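Local coordinates for protein CT_858 (Chlamydia trachomatis, PDB 3DOR), which is the secreted chlamydial protease CPAF, which probably cleaves proteins as a serine-type endopeptidase, at residues I81-Y85 and K160-G164. Coordinates in Å, arbitrary orientation, origin at the centre of the assembly. Numbering follows the deposited sequence.
Sequences IESAY and KVPSG
Where strand 83-92 begins in the PDZ-like domain, it packs against segment 160-164, in the loop between strands 152-154 and 165-171. The backbone of Ser83, Ala84 and Tyr85 is in extended beta conformation. The loop segment is also largely extended, with Val161 at phi/psi -101/121 and Pro162 at -85/175. The segments cross obliquely, closest at Ser83 and Val161 (CA to CA 5.8 Å), and separate on both sides of that point. At Gly164 (phi/psi 84/-169) a CB would be jammed against the carbonyl O of Ser163, which calls for glycine.

Apolar packing centres on Val161, a t rotamer pointing toward the strand. Its CG1 lies 3.6 Å from Ala84 CB and 3.5 Å from the backbone C of Ser83, whose own side chain points away. The proline ring adds to this, with Pro162 CD 3.9 Å from Ala84 CB. Tyr186 and Trp184 of strand 177-187 touch Val161 and Pro162 respectively.

Polar groups of both segments take part by van der Waals contact only: Glu82, t at both chi1 and chi2, brings its CD 3.6 Å from Val161 CB, and Pro162 O faces Ala84 CB at 3.3 Å. The backbone of 82-85 is hydrogen-bonded elsewhere, Glu82 to Ala155 and Ala84 to Arg153, Ser83 to Val187 and Tyr85 to Arg185, so both strand edges are occupied.

Segment 160-164 therefore lies across one face of the sheet. This small contact (207 Å²), mostly apolar and without hydrogen bonds between the segments, relies on fit, not on directional bonds.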
ATOM      1  N   ILE B  81      15.695   8.314 -12.011  1.00 35.00           N
ATOM      2  CA  ILE B  81      16.908   8.188 -11.210  1.00 35.15           C
ATOM      3  C   ILE B  81      17.986   9.240 -11.422  1.00 35.72           C
ATOM      4  O   ILE B  81      18.942   9.301 -10.650  1.00 36.53           O
ATOM      5  CB  ILE B  81      17.568   6.810 -11.400  1.00 36.34           C
ATOM      6  CG1 ILE B  81      18.040   6.648 -12.843  1.00 36.43           C
ATOM      7  CG2 ILE B  81      16.581   5.708 -11.033  1.00 38.08           C
ATOM      8  CD1 ILE B  81      18.708   5.318 -13.106  1.00 36.25           C
ATOM      9  N   GLU B  82      17.851  10.060 -12.457  1.00 35.25           N
ATOM     10  CA  GLU B  82      18.852  11.091 -12.708  1.00 35.97           C
ATOM     11  C   GLU B  82      19.110  11.922 -11.448  1.00 35.52           C
ATOM     12  O   GLU B  82      18.167  12.337 -10.771  1.00 36.28           O
ATOM     13  CB  GLU B  82      18.395  12.013 -13.834  1.00 36.01           C
ATOM     14  CG  GLU B  82      19.377  13.128 -14.122  1.00 39.23           C
ATOM     15  CD  GLU B  82      18.920  14.010 -15.254  1.00 39.00           C
ATOM     16  OE1 GLU B  82      17.724  14.371 -15.273  1.00 40.92           O
ATOM     17  OE2 GLU B  82      19.753  14.348 -16.117  1.00 40.06           O
ATOM     18  N   SER B  83      20.379  12.165 -11.136  1.00 33.30           N
ATOM     19  CA  SER B  83      20.711  12.954  -9.956  1.00 33.55           C
ATOM     20  C   SER B  83      22.107  13.564 -10.011  1.00 33.55           C
ATOM     21  O   SER B  83      22.976  13.109 -10.760  1.00 33.79           O
ATOM     22  CB  SER B  83      20.596  12.091  -8.697  1.00 33.26           C
ATOM     23  OG  SER B  83      21.651  11.145  -8.630  1.00 34.50           O
ATOM     24  N   ALA B  84      22.313  14.596  -9.201  1.00 33.49           N
ATOM     25  CA  ALA B  84      23.593  15.293  -9.117  1.00 34.53           C
ATOM     26  C   ALA B  84      23.897  15.483  -7.637  1.00 33.82           C
ATOM     27  O   ALA B  84      23.016  15.846  -6.869  1.00 35.33           O
ATOM     28  CB  ALA B  84      23.503  16.640  -9.816  1.00 34.62           C
ATOM     29  N   TYR B  85      25.141  15.246  -7.242  1.00 34.22           N
ATOM     30  CA  TYR B  85      25.520  15.363  -5.840  1.00 33.90           C
ATOM     31  C   TYR B  85      26.950  15.839  -5.637  1.00 32.72           C
ATOM     32  O   TYR B  85      27.851  15.398  -6.344  1.00 33.09           O
ATOM     33  CB  TYR B  85      25.366  13.996  -5.166  1.00 33.77           C
ATOM     34  CG  TYR B  85      25.810  13.948  -3.718  1.00 35.11           C
ATOM     35  CD1 TYR B  85      25.006  14.471  -2.704  1.00 35.46           C
ATOM     36  CD2 TYR B  85      27.025  13.358  -3.361  1.00 34.14           C
ATOM     37  CE1 TYR B  85      25.400  14.410  -1.366  1.00 36.65           C
ATOM     38  CE2 TYR B  85      27.432  13.289  -2.029  1.00 36.14           C
ATOM     39  CZ  TYR B  85      26.613  13.818  -1.036  1.00 37.98           C
ATOM     40  OH  TYR B  85      27.003  13.756   0.280  1.00 40.14           O
ATOM     41  N   LYS B 160      15.640  19.991 -11.585  1.00 36.52           N
ATOM     42  CA  LYS B 160      16.334  19.996 -12.865  1.00 39.00           C
ATOM     43  C   LYS B 160      17.694  19.506 -12.390  1.00 37.85           C
ATOM     44  O   LYS B 160      18.203  20.004 -11.390  1.00 38.63           O
ATOM     45  CB  LYS B 160      16.484  21.415 -13.412  1.00 40.67           C
ATOM     46  CG  LYS B 160      15.204  22.059 -13.898  1.00 44.92           C
ATOM     47  CD  LYS B 160      15.505  23.446 -14.455  1.00 47.65           C
ATOM     48  CE  LYS B 160      14.275  24.086 -15.074  1.00 50.19           C
ATOM     49  NZ  LYS B 160      14.549  25.498 -15.460  1.00 51.62           N
ATOM     50  N   VAL B 161      18.280  18.535 -13.071  1.00 37.51           N
ATOM     51  CA  VAL B 161      19.573  18.024 -12.639  1.00 38.42           C
ATOM     52  C   VAL B 161      20.751  18.575 -13.438  1.00 39.33           C
ATOM     53  O   VAL B 161      20.821  18.405 -14.655  1.00 40.10           O
ATOM     54  CB  VAL B 161      19.615  16.480 -12.719  1.00 37.56           C
ATOM     55  CG1 VAL B 161      20.959  15.970 -12.222  1.00 35.97           C
ATOM     56  CG2 VAL B 161      18.484  15.884 -11.898  1.00 37.34           C
ATOM     57  N   PRO B 162      21.694  19.247 -12.758  1.00 38.77           N
ATOM     58  CA  PRO B 162      22.876  19.814 -13.415  1.00 38.08           C
ATOM     59  C   PRO B 162      23.952  18.738 -13.517  1.00 37.88           C
ATOM     60  O   PRO B 162      23.784  17.636 -12.998  1.00 36.90           O
ATOM     61  CB  PRO B 162      23.288  20.928 -12.465  1.00 39.09           C
ATOM     62  CG  PRO B 162      23.007  20.300 -11.121  1.00 39.50           C
ATOM     63  CD  PRO B 162      21.628  19.672 -11.346  1.00 39.11           C
ATOM     64  N   SER B 163      25.054  19.065 -14.179  1.00 38.82           N
ATOM     65  CA  SER B 163      26.166  18.138 -14.343  1.00 39.73           C
ATOM     66  C   SER B 163      27.382  18.934 -14.764  1.00 40.14           C
ATOM     67  O   SER B 163      27.283  20.124 -15.052  1.00 40.93           O
ATOM     68  CB  SER B 163      25.857  17.100 -15.419  1.00 41.47           C
ATOM     69  OG  SER B 163      25.750  17.719 -16.693  1.00 43.95           O
ATOM     70  N   GLY B 164      28.528  18.269 -14.809  1.00 40.74           N
ATOM     71  CA  GLY B 164      29.744  18.942 -15.201  1.00 42.97           C
ATOM     72  C   GLY B 164      30.391  19.657 -14.036  1.00 45.87           C
ATOM     73  O   GLY B 164      29.997  19.480 -12.878  1.00 46.12           O
TER